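Local coordinates for OBCA, Oxalate Biosynthetic Component A (Burkholderia glumae, PDB 4NNB), which is a two-domain protein whose TIM-barrel domain, joined to a distinct N-terminal domain, holds a magnesium ion and an oxaloacetate ion, at residues A[383-388]-A[394-399]; A[148-151]-A[156-159]; A[208-213]-A[266-271]. All blocks are in the same frame, centred on the assembly; numbering follows the deposited sequence.

Contact 1: residues A[383-388]-A[394-399]; sequences QYRRDP and EDDSLI
Antiparallel backbone pairing joins Q383-R386 to E394-D395, two strands of a hairpin inserted between the barrel strand 373-378 and helix 401-413. R385 and E394 form a hydrogen-bonded pair, with R385 N giving to E394 O at 2.8 Å and E394 N returning a bond to R385 O at 3.0 Å. Y384 and D395 follow as a non-hydrogen-bonded pair; there the CA-H of Y384 meets E394 O, and the edge of its phenol ring lies beside the same oxygen.

Beyond that pair the ladder changes character. D396 N still bonds to Q383 O, from 49° above the carbonyl plane, but Q383 N turns to a side chain, S397 OG, at 2.7 Å and almost straight (167°). Serine suits the place because its short hydroxyl can accept from this N-H while donating to D395 OD1 at 2.6 Å, using the syn lone pair of the carboxylate. S397 N reaches the same oxygen from above the carboxylate plane, which makes an Asx turn. D395 OD1 is thus gripped twice, while OD2 bonds to R401 N.

D396 points its CB at R385, the two CB atoms 3.7 Å apart. The arginine chain, extended and with CG opposite the backbone N (chi1 -177°), slants across the aspartate and carries its guanidinium away from the strand; a water joins R385 NH1 to D396 OD1, the charged groups not being in contact. D396 OD2 is taken by A353 N.

Q383 lies against F318 and F350, both residues of the oxaloacetate pocket, and its side chain is about 8 Å from that ion. The arrangement is a beta hairpin within a beta-alpha loop of a TIM barrel, on the side of the barrel where the ligand binds.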
ATOM      1  N   GLN A 383       3.584  -0.384 -16.650  1.00 28.02           N
ATOM      2  CA  GLN A 383       3.709   1.028 -17.027  1.00 25.46           C
ATOM      3  C   GLN A 383       3.587   1.217 -18.527  1.00 29.04           C
ATOM      4  O   GLN A 383       3.903   0.302 -19.298  1.00 27.41           O
ATOM      5  CB  GLN A 383       5.080   1.562 -16.572  1.00 23.20           C
ATOM      6  CG  GLN A 383       5.284   1.507 -15.041  1.00 27.25           C
ATOM      7  CD  GLN A 383       4.492   2.577 -14.302  1.00 25.48           C
ATOM      8  OE1 GLN A 383       3.971   3.510 -14.910  1.00 26.61           O
ATOM      9  NE2 GLN A 383       4.398   2.444 -12.988  1.00 25.83           N
ATOM     10  N   TYR A 384       3.155   2.409 -18.944  1.00 24.59           N
ATOM     11  CA  TYR A 384       3.117   2.753 -20.360  1.00 27.11           C
ATOM     12  C   TYR A 384       4.129   3.852 -20.636  1.00 28.40           C
ATOM     13  O   TYR A 384       4.567   4.547 -19.721  1.00 25.66           O
ATOM     14  CB  TYR A 384       1.738   3.296 -20.759  1.00 26.31           C
ATOM     15  CG  TYR A 384       0.644   2.266 -21.009  1.00 31.65           C
ATOM     16  CD1 TYR A 384       0.898   1.088 -21.714  1.00 31.06           C
ATOM     17  CD2 TYR A 384      -0.651   2.490 -20.553  1.00 30.59           C
ATOM     18  CE1 TYR A 384      -0.121   0.157 -21.950  1.00 32.42           C
ATOM     19  CE2 TYR A 384      -1.666   1.560 -20.772  1.00 29.45           C
ATOM     20  CZ  TYR A 384      -1.392   0.408 -21.471  1.00 27.39           C
ATOM     21  OH  TYR A 384      -2.401  -0.497 -21.696  1.00 37.16           O
ATOM     22  N   ARG A 385       4.490   4.007 -21.904  1.00 26.41           N
ATOM     23  CA  ARG A 385       5.067   5.259 -22.384  1.00 28.32           C
ATOM     24  C   ARG A 385       4.159   5.736 -23.518  1.00 28.91           C
ATOM     25  O   ARG A 385       3.750   4.943 -24.371  1.00 28.25           O
ATOM     26  CB  ARG A 385       6.506   5.063 -22.872  1.00 27.29           C
ATOM     27  CG  ARG A 385       7.182   6.373 -23.327  1.00 28.24           C
ATOM     28  CD  ARG A 385       8.656   6.164 -23.651  1.00 33.19           C
ATOM     29  NE  ARG A 385       9.286   7.394 -24.137  1.00 34.16           N
ATOM     30  CZ  ARG A 385      10.596   7.555 -24.255  1.00 35.49           C
ATOM     31  NH1 ARG A 385      11.410   6.568 -23.906  1.00 33.12           N
ATOM     32  NH2 ARG A 385      11.093   8.703 -24.702  1.00 34.88           N
ATOM     33  N   ARG A 386       3.807   7.015 -23.514  1.00 27.10           N
ATOM     34  CA  ARG A 386       2.930   7.539 -24.548  1.00 28.12           C
ATOM     35  C   ARG A 386       3.732   8.315 -25.587  1.00 32.57           C
ATOM     36  O   ARG A 386       4.588   9.141 -25.248  1.00 28.00           O
ATOM     37  CB  ARG A 386       1.839   8.424 -23.946  1.00 31.67           C
ATOM     38  CG  ARG A 386       0.818   8.893 -24.977  1.00 31.28           C
ATOM     39  CD  ARG A 386      -0.249   9.779 -24.365  1.00 30.06           C
ATOM     40  NE  ARG A 386      -0.956   9.160 -23.246  1.00 29.65           N
ATOM     41  CZ  ARG A 386      -2.008   8.348 -23.368  1.00 34.42           C
ATOM     42  NH1 ARG A 386      -2.488   8.020 -24.567  1.00 30.67           N
ATOM     43  NH2 ARG A 386      -2.586   7.862 -22.286  1.00 29.75           N
ATOM     44  N   ASP A 387       3.471   8.014 -26.853  1.00 31.62           N
ATOM     45  CA  ASP A 387       4.072   8.739 -27.972  1.00 31.75           C
ATOM     46  C   ASP A 387       3.414  10.118 -28.041  1.00 27.57           C
ATOM     47  O   ASP A 387       2.203  10.213 -28.201  1.00 27.03           O
ATOM     48  CB  ASP A 387       3.817   7.954 -29.266  1.00 35.39           C
ATOM     49  CG  ASP A 387       4.596   8.495 -30.451  1.00 40.74           C
ATOM     50  OD1 ASP A 387       5.338   7.707 -31.077  1.00 48.91           O
ATOM     51  OD2 ASP A 387       4.462   9.696 -30.767  1.00 34.45           O
ATOM     52  N   PRO A 388       4.203  11.196 -27.904  1.00 29.91           N
ATOM     53  CA  PRO A 388       3.564  12.518 -27.871  1.00 29.31           C
ATOM     54  C   PRO A 388       2.947  12.877 -29.213  1.00 29.90           C
ATOM     55  O   PRO A 388       2.054  13.722 -29.254  1.00 28.65           O
ATOM     56  CB  PRO A 388       4.729  13.468 -27.567  1.00 29.80           C
ATOM     57  CG  PRO A 388       5.942  12.750 -28.085  1.00 28.71           C
ATOM     58  CD  PRO A 388       5.671  11.285 -27.808  1.00 28.13           C
ATOM     59  N   GLU A 394       2.815   2.285 -25.371  1.00 27.42           N
ATOM     60  CA  GLU A 394       3.484   0.998 -25.435  1.00 31.70           C
ATOM     61  C   GLU A 394       3.983   0.673 -24.041  1.00 34.22           C
ATOM     62  O   GLU A 394       4.145   1.571 -23.202  1.00 29.26           O
ATOM     63  CB  GLU A 394       4.672   1.046 -26.397  1.00 33.46           C
ATOM     64  CG  GLU A 394       5.788   1.958 -25.924  1.00 37.60           C
ATOM     65  CD  GLU A 394       6.961   2.034 -26.892  1.00 50.19           C
ATOM     66  OE1 GLU A 394       7.863   2.874 -26.662  1.00 43.30           O
ATOM     67  OE2 GLU A 394       6.984   1.255 -27.873  1.00 56.06           O
ATOM     68  N   ASP A 395       4.240  -0.610 -23.804  1.00 32.37           N
ATOM     69  CA  ASP A 395       4.801  -1.067 -22.543  1.00 31.82           C
ATOM     70  C   ASP A 395       6.150  -0.403 -22.257  1.00 32.41           C
ATOM     71  O   ASP A 395       7.007  -0.298 -23.137  1.00 31.89           O
ATOM     72  CB  ASP A 395       4.955  -2.588 -22.550  1.00 32.42           C
ATOM     73  CG  ASP A 395       5.328  -3.139 -21.180  1.00 35.03           C
ATOM     74  OD1 ASP A 395       5.141  -2.411 -20.180  1.00 31.15           O
ATOM     75  OD2 ASP A 395       5.807  -4.293 -21.098  1.00 34.24           O
ATOM     76  N   ASP A 396       6.327   0.059 -21.020  1.00 27.94           N
ATOM     77  CA  ASP A 396       7.584   0.650 -20.600  1.00 26.75           C
ATOM     78  C   ASP A 396       7.915   0.183 -19.178  1.00 29.08           C
ATOM     79  O   ASP A 396       8.721   0.795 -18.481  1.00 24.02           O
ATOM     80  CB  ASP A 396       7.513   2.185 -20.703  1.00 27.14           C
ATOM     81  CG  ASP A 396       8.892   2.833 -20.734  1.00 26.65           C
ATOM     82  OD1 ASP A 396       9.809   2.241 -21.339  1.00 29.65           O
ATOM     83  OD2 ASP A 396       9.072   3.924 -20.143  1.00 27.94           O
ATOM     84  N   SER A 397       7.283  -0.918 -18.768  1.00 30.02           N
ATOM     85  CA  SER A 397       7.489  -1.501 -17.442  1.00 31.09           C
ATOM     86  C   SER A 397       8.924  -1.998 -17.261  1.00 27.98           C
ATOM     87  O   SER A 397       9.549  -2.459 -18.216  1.00 31.11           O
ATOM     88  CB  SER A 397       6.519  -2.673 -17.219  1.00 28.09           C
ATOM     89  OG  SER A 397       5.192  -2.344 -17.590  1.00 28.20           O
ATOM     90  N   LEU A 398       9.444  -1.918 -16.040  1.00 22.21           N
ATOM     91  CA  LEU A 398      10.779  -2.452 -15.764  1.00 28.59           C
ATOM     92  C   LEU A 398      10.812  -3.956 -16.036  1.00 31.62           C
ATOM     93  O   LEU A 398      11.724  -4.461 -16.696  1.00 32.78           O
ATOM     94  CB  LEU A 398      11.192  -2.188 -14.322  1.00 26.21           C
ATOM     95  CG  LEU A 398      11.326  -0.741 -13.859  1.00 29.27           C
ATOM     96  CD1 LEU A 398      11.964  -0.752 -12.477  1.00 26.10           C
ATOM     97  CD2 LEU A 398      12.148   0.068 -14.846  1.00 26.65           C
ATOM     98  N   ILE A 399       9.823  -4.661 -15.496  1.00 30.98           N
ATOM     99  CA  ILE A 399       9.599  -6.054 -15.848  1.00 31.85           C
ATOM    100  C   ILE A 399       8.532  -6.012 -16.927  1.00 27.39           C
ATOM    101  O   ILE A 399       7.389  -5.650 -16.656  1.00 28.58           O
ATOM    102  CB  ILE A 399       9.095  -6.881 -14.644  1.00 30.55           C
ATOM    103  CG1 ILE A 399      10.101  -6.820 -13.483  1.00 29.03           C
ATOM    104  CG2 ILE A 399       8.834  -8.328 -15.065  1.00 30.50           C
ATOM    105  CD1 ILE A 399       9.636  -7.533 -12.194  1.00 31.57           C
TER
HETATM  106  O   HOH W   1       7.141   5.713 -19.632  1.00 23.54           O
HETATM  107  O   HOH W   2      11.492   3.968 -23.034  1.00 32.20           O

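Contact 2: residues A[148-151]-A[156-159]; sequences LLWE and HHYL
H157 drives the edge of its imidazole onto the indole face of W150, a T-shaped (edge-to-face) pair whose planes stand at 81°. The six-membered ring of W150 and the imidazole have centroids 4.6 Å apart. A single atom does most of the touching: H157 CE1 stands 3.5 Å above the indole plane, displaced toward the rim, and comes within 3.6 Å of W150 CH2. Histidine suits this position because the CE1-H, flanked by two nitrogens, is probably polarised enough to be drawn to the electron-rich face, and tryptophan offers a broad surface to receive it.

The backbones themselves stay well apart, 10.4 Å between W150 CA and H157 CA, so between these two segments the contact is carried by the two rings. W150 contributes by sending CG opposite its own backbone N (chi1 173°), which swings the indole toward the other segment.

Both rings are fixed at their polar atoms. H157 NE2 bonds to P22 O and H157 ND1 to W140 NE1; since a carbonyl can only accept and an indole N-H only donate, the pattern is consistent with a neutral imidazole protonated on NE2. W150 NE1 is held by R154 O, in the short connection between the two segments. Y138 stacks on H157, and W140 meets both rings.

Y138 and W140 follow helix 125-137, whose L135 touches L148 and L159 as well. W150 comes directly after strand 148-149, the middle strand of a small antiparallel sheet, whereas H157 belongs to strand 155-159, the edge strand that pairs with 62-66 in another.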
ATOM      1  N   LEU A 148      -9.427 -17.679  13.641  1.00 25.76           N
ATOM      2  CA  LEU A 148      -9.769 -16.263  13.510  1.00 28.03           C
ATOM      3  C   LEU A 148     -10.614 -15.821  14.696  1.00 35.23           C
ATOM      4  O   LEU A 148     -11.567 -16.508  15.077  1.00 32.19           O
ATOM      5  CB  LEU A 148     -10.533 -15.983  12.226  1.00 28.28           C
ATOM      6  CG  LEU A 148      -9.896 -16.390  10.907  1.00 29.28           C
ATOM      7  CD1 LEU A 148     -10.776 -15.931   9.746  1.00 27.55           C
ATOM      8  CD2 LEU A 148      -8.485 -15.831  10.787  1.00 36.93           C
ATOM      9  N   LEU A 149     -10.263 -14.672  15.273  1.00 31.05           N
ATOM     10  CA  LEU A 149     -10.947 -14.159  16.456  1.00 32.80           C
ATOM     11  C   LEU A 149     -11.362 -12.708  16.252  1.00 33.41           C
ATOM     12  O   LEU A 149     -10.598 -11.918  15.702  1.00 30.07           O
ATOM     13  CB  LEU A 149     -10.015 -14.245  17.671  1.00 33.68           C
ATOM     14  CG  LEU A 149      -9.413 -15.616  17.999  1.00 36.73           C
ATOM     15  CD1 LEU A 149      -8.661 -15.585  19.316  1.00 41.17           C
ATOM     16  CD2 LEU A 149     -10.502 -16.662  18.051  1.00 38.71           C
ATOM     17  N   TRP A 150     -12.563 -12.355  16.699  1.00 30.48           N
ATOM     18  CA  TRP A 150     -12.946 -10.947  16.801  1.00 33.21           C
ATOM     19  C   TRP A 150     -12.912 -10.578  18.275  1.00 33.80           C
ATOM     20  O   TRP A 150     -13.650 -11.146  19.071  1.00 35.48           O
ATOM     21  CB  TRP A 150     -14.334 -10.725  16.210  1.00 28.57           C
ATOM     22  CG  TRP A 150     -14.913  -9.343  16.394  1.00 32.94           C
ATOM     23  CD1 TRP A 150     -16.013  -9.008  17.132  1.00 34.20           C
ATOM     24  CD2 TRP A 150     -14.440  -8.121  15.802  1.00 32.12           C
ATOM     25  NE1 TRP A 150     -16.251  -7.658  17.037  1.00 35.57           N
ATOM     26  CE2 TRP A 150     -15.303  -7.091  16.230  1.00 32.89           C
ATOM     27  CE3 TRP A 150     -13.372  -7.801  14.963  1.00 28.47           C
ATOM     28  CZ2 TRP A 150     -15.126  -5.755  15.841  1.00 37.04           C
ATOM     29  CZ3 TRP A 150     -13.197  -6.476  14.580  1.00 30.13           C
ATOM     30  CH2 TRP A 150     -14.074  -5.471  15.012  1.00 32.20           C
ATOM     31  N   GLU A 151     -12.031  -9.652  18.642  1.00 33.47           N
ATOM     32  CA  GLU A 151     -11.804  -9.349  20.052  1.00 36.39           C
ATOM     33  C   GLU A 151     -12.484  -8.064  20.505  1.00 36.41           C
ATOM     34  O   GLU A 151     -11.893  -7.258  21.224  1.00 39.14           O
ATOM     35  CB  GLU A 151     -10.307  -9.291  20.342  1.00 36.59           C
ATOM     36  CG  GLU A 151      -9.579 -10.583  19.979  1.00 34.45           C
ATOM     37  CD  GLU A 151      -8.142 -10.601  20.460  1.00 45.87           C
ATOM     38  OE1 GLU A 151      -7.428  -9.596  20.264  1.00 48.18           O
ATOM     39  OE2 GLU A 151      -7.724 -11.627  21.035  1.00 54.42           O
ATOM     40  N   HIS A 156     -20.524  -5.359  12.897  1.00 30.06           N
ATOM     41  CA  HIS A 156     -21.517  -5.462  11.856  1.00 30.89           C
ATOM     42  C   HIS A 156     -20.773  -5.931  10.621  1.00 33.40           C
ATOM     43  O   HIS A 156     -20.396  -5.124   9.762  1.00 32.08           O
ATOM     44  CB  HIS A 156     -22.159  -4.097  11.619  1.00 33.73           C
ATOM     45  CG  HIS A 156     -23.407  -4.156  10.799  1.00 32.84           C
ATOM     46  ND1 HIS A 156     -23.394  -4.127   9.425  1.00 29.86           N
ATOM     47  CD2 HIS A 156     -24.706  -4.253  11.171  1.00 34.96           C
ATOM     48  CE1 HIS A 156     -24.639  -4.203   8.977  1.00 35.12           C
ATOM     49  NE2 HIS A 156     -25.448  -4.285  10.015  1.00 32.86           N
ATOM     50  N   HIS A 157     -20.553  -7.240  10.542  1.00 30.49           N
ATOM     51  CA  HIS A 157     -19.666  -7.809   9.534  1.00 30.98           C
ATOM     52  C   HIS A 157     -20.398  -8.726   8.561  1.00 30.99           C
ATOM     53  O   HIS A 157     -21.030  -9.708   8.970  1.00 29.27           O
ATOM     54  CB  HIS A 157     -18.493  -8.533  10.208  1.00 28.50           C
ATOM     55  CG  HIS A 157     -17.571  -7.613  10.948  1.00 29.16           C
ATOM     56  ND1 HIS A 157     -16.712  -8.049  11.932  1.00 28.90           N
ATOM     57  CD2 HIS A 157     -17.372  -6.278  10.836  1.00 27.74           C
ATOM     58  CE1 HIS A 157     -16.029  -7.020  12.403  1.00 28.49           C
ATOM     59  NE2 HIS A 157     -16.410  -5.935  11.755  1.00 27.98           N
ATOM     60  N   TYR A 158     -20.285  -8.395   7.274  1.00 27.38           N
ATOM     61  CA  TYR A 158     -21.062  -9.035   6.212  1.00 29.40           C
ATOM     62  C   TYR A 158     -20.200  -9.798   5.193  1.00 28.74           C
ATOM     63  O   TYR A 158     -19.151  -9.320   4.763  1.00 31.59           O
ATOM     64  CB  TYR A 158     -21.902  -7.960   5.506  1.00 33.10           C
ATOM     65  CG  TYR A 158     -22.662  -8.404   4.269  1.00 33.77           C
ATOM     66  CD1 TYR A 158     -22.082  -8.336   3.009  1.00 33.59           C
ATOM     67  CD2 TYR A 158     -23.970  -8.856   4.362  1.00 36.22           C
ATOM     68  CE1 TYR A 158     -22.778  -8.722   1.880  1.00 36.40           C
ATOM     69  CE2 TYR A 158     -24.678  -9.249   3.240  1.00 36.71           C
ATOM     70  CZ  TYR A 158     -24.080  -9.179   2.003  1.00 39.05           C
ATOM     71  OH  TYR A 158     -24.787  -9.567   0.885  1.00 36.17           O
ATOM     72  N   LEU A 159     -20.665 -10.980   4.801  1.00 30.98           N
ATOM     73  CA  LEU A 159     -20.049 -11.743   3.720  1.00 30.23           C
ATOM     74  C   LEU A 159     -21.039 -11.783   2.539  1.00 34.60           C
ATOM     75  O   LEU A 159     -22.215 -12.061   2.739  1.00 32.88           O
ATOM     76  CB  LEU A 159     -19.721 -13.159   4.201  1.00 29.03           C
ATOM     77  CG  LEU A 159     -18.823 -13.239   5.442  1.00 29.06           C
ATOM     78  CD1 LEU A 159     -18.581 -14.679   5.880  1.00 28.86           C
ATOM     79  CD2 LEU A 159     -17.494 -12.517   5.205  1.00 27.67           C
TER

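Contact 3: residues A[208-213]-A[266-271]; sequences ITEETI and KKREPA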
ATOM      1  N   ILE A 208      -0.028   8.420  11.457  1.00 26.45           N
ATOM      2  CA  ILE A 208       1.163   8.340  10.618  1.00 25.52           C
ATOM      3  C   ILE A 208       2.426   8.389  11.473  1.00 26.92           C
ATOM      4  O   ILE A 208       3.368   7.616  11.258  1.00 26.30           O
ATOM      5  CB  ILE A 208       1.155   9.456   9.540  1.00 26.43           C
ATOM      6  CG1 ILE A 208       0.119   9.118   8.467  1.00 24.15           C
ATOM      7  CG2 ILE A 208       2.545   9.659   8.928  1.00 23.44           C
ATOM      8  CD1 ILE A 208      -0.152  10.263   7.462  1.00 24.88           C
ATOM      9  N   THR A 209       2.442   9.289  12.452  1.00 27.63           N
ATOM     10  CA  THR A 209       3.570   9.373  13.376  1.00 26.81           C
ATOM     11  C   THR A 209       3.776   8.049  14.110  1.00 24.14           C
ATOM     12  O   THR A 209       4.895   7.539  14.184  1.00 24.15           O
ATOM     13  CB  THR A 209       3.375  10.505  14.414  1.00 31.58           C
ATOM     14  OG1 THR A 209       3.340  11.767  13.742  1.00 31.83           O
ATOM     15  CG2 THR A 209       4.515  10.518  15.422  1.00 29.80           C
ATOM     16  N   GLU A 210       2.699   7.490  14.644  1.00 28.16           N
ATOM     17  CA  GLU A 210       2.812   6.270  15.446  1.00 29.29           C
ATOM     18  C   GLU A 210       3.317   5.100  14.605  1.00 29.08           C
ATOM     19  O   GLU A 210       4.194   4.352  15.041  1.00 28.13           O
ATOM     20  CB  GLU A 210       1.475   5.932  16.119  1.00 32.06           C
ATOM     21  CG  GLU A 210       1.490   4.636  16.929  1.00 33.76           C
ATOM     22  CD  GLU A 210       2.437   4.708  18.120  1.00 43.09           C
ATOM     23  OE1 GLU A 210       2.705   5.831  18.600  1.00 40.41           O
ATOM     24  OE2 GLU A 210       2.909   3.640  18.578  1.00 45.44           O
ATOM     25  N   GLU A 211       2.809   4.974  13.379  1.00 26.62           N
ATOM     26  CA  GLU A 211       3.242   3.888  12.492  1.00 24.92           C
ATOM     27  C   GLU A 211       4.686   4.061  12.041  1.00 25.99           C
ATOM     28  O   GLU A 211       5.442   3.085  11.957  1.00 25.31           O
ATOM     29  CB  GLU A 211       2.295   3.744  11.282  1.00 25.55           C
ATOM     30  CG  GLU A 211       2.679   2.624  10.333  1.00 23.32           C
ATOM     31  CD  GLU A 211       2.574   1.236  10.982  1.00 26.54           C
ATOM     32  OE1 GLU A 211       1.579   0.974  11.691  1.00 25.29           O
ATOM     33  OE2 GLU A 211       3.484   0.412  10.777  1.00 30.19           O
ATOM     34  N   THR A 212       5.078   5.308  11.767  1.00 25.62           N
ATOM     35  CA  THR A 212       6.463   5.613  11.413  1.00 22.31           C
ATOM     36  C   THR A 212       7.422   5.149  12.513  1.00 26.39           C
ATOM     37  O   THR A 212       8.424   4.476  12.252  1.00 24.30           O
ATOM     38  CB  THR A 212       6.654   7.144  11.178  1.00 22.41           C
ATOM     39  OG1 THR A 212       5.871   7.544  10.043  1.00 24.20           O
ATOM     40  CG2 THR A 212       8.108   7.482  10.921  1.00 23.14           C
ATOM     41  N   ILE A 213       7.122   5.531  13.744  1.00 25.00           N
ATOM     42  CA  ILE A 213       7.952   5.142  14.880  1.00 27.36           C
ATOM     43  C   ILE A 213       7.970   3.627  15.102  1.00 25.38           C
ATOM     44  O   ILE A 213       9.041   3.037  15.274  1.00 27.07           O
ATOM     45  CB  ILE A 213       7.510   5.885  16.139  1.00 27.62           C
ATOM     46  CG1 ILE A 213       7.928   7.348  16.011  1.00 30.00           C
ATOM     47  CG2 ILE A 213       8.165   5.269  17.386  1.00 32.25           C
ATOM     48  CD1 ILE A 213       7.032   8.268  16.734  1.00 35.09           C
ATOM     49  N   LYS A 266      10.275  13.376  14.924  1.00 27.21           N
ATOM     50  CA  LYS A 266      11.620  13.715  15.374  1.00 28.25           C
ATOM     51  C   LYS A 266      11.744  13.856  16.892  1.00 29.06           C
ATOM     52  O   LYS A 266      12.813  13.627  17.455  1.00 28.52           O
ATOM     53  CB  LYS A 266      12.101  14.992  14.683  1.00 31.18           C
ATOM     54  CG  LYS A 266      12.386  14.815  13.190  1.00 31.76           C
ATOM     55  CD  LYS A 266      13.685  14.079  12.966  1.00 32.66           C
ATOM     56  CE  LYS A 266      13.995  13.980  11.483  1.00 31.74           C
ATOM     57  NZ  LYS A 266      15.451  13.898  11.322  1.00 40.21           N
ATOM     58  N   LYS A 267      10.659  14.218  17.561  1.00 30.64           N
ATOM     59  CA  LYS A 267      10.714  14.301  19.020  1.00 33.69           C
ATOM     60  C   LYS A 267      10.951  12.918  19.634  1.00 33.57           C
ATOM     61  O   LYS A 267      11.646  12.783  20.638  1.00 34.29           O
ATOM     62  CB  LYS A 267       9.439  14.928  19.586  1.00 35.04           C
ATOM     63  CG  LYS A 267       9.455  15.036  21.113  1.00 44.73           C
ATOM     64  CD  LYS A 267       8.439  16.041  21.627  1.00 50.78           C
ATOM     65  CE  LYS A 267       8.554  16.204  23.145  1.00 56.42           C
ATOM     66  NZ  LYS A 267       7.821  17.408  23.631  1.00 59.51           N
ATOM     67  N   ARG A 268      10.397  11.886  19.006  1.00 32.19           N
ATOM     68  CA  ARG A 268      10.501  10.545  19.560  1.00 35.56           C
ATOM     69  C   ARG A 268      11.688   9.780  18.987  1.00 35.51           C
ATOM     70  O   ARG A 268      12.376   9.055  19.709  1.00 30.97           O
ATOM     71  CB  ARG A 268       9.182   9.789  19.363  1.00 34.65           C
ATOM     72  CG  ARG A 268       8.002  10.512  20.010  1.00 34.71           C
ATOM     73  CD  ARG A 268       6.674   9.808  19.763  1.00 36.58           C
ATOM     74  NE  ARG A 268       6.697   8.397  20.164  1.00 37.09           N
ATOM     75  CZ  ARG A 268       5.767   7.496  19.837  1.00 41.53           C
ATOM     76  NH1 ARG A 268       4.725   7.837  19.096  1.00 38.43           N
ATOM     77  NH2 ARG A 268       5.882   6.242  20.252  1.00 42.69           N
ATOM     78  N   GLU A 269      11.935   9.953  17.694  1.00 31.12           N
ATOM     79  CA  GLU A 269      13.084   9.329  17.057  1.00 29.83           C
ATOM     80  C   GLU A 269      13.805  10.362  16.205  1.00 32.56           C
ATOM     81  O   GLU A 269      13.493  10.517  15.019  1.00 31.39           O
ATOM     82  CB  GLU A 269      12.640   8.159  16.175  1.00 32.20           C
ATOM     83  CG  GLU A 269      12.153   6.931  16.936  1.00 33.98           C
ATOM     84  CD  GLU A 269      13.289   6.099  17.514  1.00 30.92           C
ATOM     85  OE1 GLU A 269      14.463   6.328  17.142  1.00 33.24           O
ATOM     86  OE2 GLU A 269      13.001   5.198  18.326  1.00 35.60           O
ATOM     87  N   PRO A 270      14.770  11.077  16.799  1.00 32.77           N
ATOM     88  CA  PRO A 270      15.471  12.136  16.056  1.00 30.21           C
ATOM     89  C   PRO A 270      16.350  11.608  14.929  1.00 31.75           C
ATOM     90  O   PRO A 270      16.763  12.386  14.066  1.00 29.67           O
ATOM     91  CB  PRO A 270      16.336  12.815  17.126  1.00 29.10           C
ATOM     92  CG  PRO A 270      16.395  11.849  18.274  1.00 29.38           C
ATOM     93  CD  PRO A 270      15.106  11.085  18.237  1.00 25.28           C
ATOM     94  N   ALA A 271      16.634  10.309  14.934  1.00 28.24           N
ATOM     95  CA  ALA A 271      17.423   9.704  13.860  1.00 31.90           C
ATOM     96  C   ALA A 271      16.588   9.396  12.617  1.00 25.79           C
ATOM     97  O   ALA A 271      17.144   9.015  11.588  1.00 27.93           O
ATOM     98  CB  ALA A 271      18.070   8.425  14.342  1.00 30.30           C
TER
HETATM   99  O   HOH W   3       4.784   3.125  20.055  1.00 46.54           O
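R268 and E210 form a salt bridge in which R268 NH1 donates to E210 OE1 at 2.9 Å. The bond is nearly straight, 174° at the hydrogen, and the oxygen lies practically in the guanidinium plane. On the acceptor side the N-H arrives at the syn side of OE1 but 30° out of the carboxylate plane. Only one nitrogen makes the bond, with OE1 3.6 Å from R268 NH2, so this is not a bidentate pairing. Glutamate is long enough for the task: its CB leaves the helix pointing away from R268, and a bend about CB-CG (chi2 64°) brings the carboxylate back.

I213 lies against a face of the same guanidinium group. Its CD1 sits 3.0 Å from that plane, toward the rim, and 3.4 Å from R268 CD, while CG2 faces R268 NH2 more loosely. Here the arginine serves two ends: its flat, poorly solvated face covers a branched aliphatic side chain, and its edge keeps the charge available to E210.

The first segment lies in helix 205-217; the second is the end of helix 255-268 and the loop after it. These helices are neighbours on the outside of the TIM barrel. Strand 222-229, helix 255-268 and the parallel strand 273-276 form a beta-alpha-beta crossover, the barrel's repeating element.

Further along, I213 CG2 meets E269 CG at 4.3 Å. The carboxylate of E269 is engaged by R217, through OE2, adding a second charged link, from the loop after helix 255-268 to the end of helix 205-217. On the inward side T209 and T212 rest on V265, and T212 also reaches V223 and L225 of the barrel strand. The hydroxyl of T212 is satisfied within its own helix, where OG1 and the backbone N reach I208 O from opposite faces of that carbonyl.

In the fold
From the N terminus the chain first lays down barrel strand 5-10, then leaves for the N-terminal domain, where contact 2 closes a short connection, four residues between its segments, linking consecutive strands of two different small sheets. It returns to the barrel at helix 205-217, and contact 3 spans a far longer loop of 52 residues, tying that helix to 255-268 around strand 222-229. Contact 1 comes last and closes a hairpin, with five residues between its segments. The three are in series, with none nested or crossing. Contacts 1 and 3 lie on opposite sides of the chain's centre, their centres about 37 Å apart, and contact 2 is separate from both, its nearest atoms about 16 Å from contact 3.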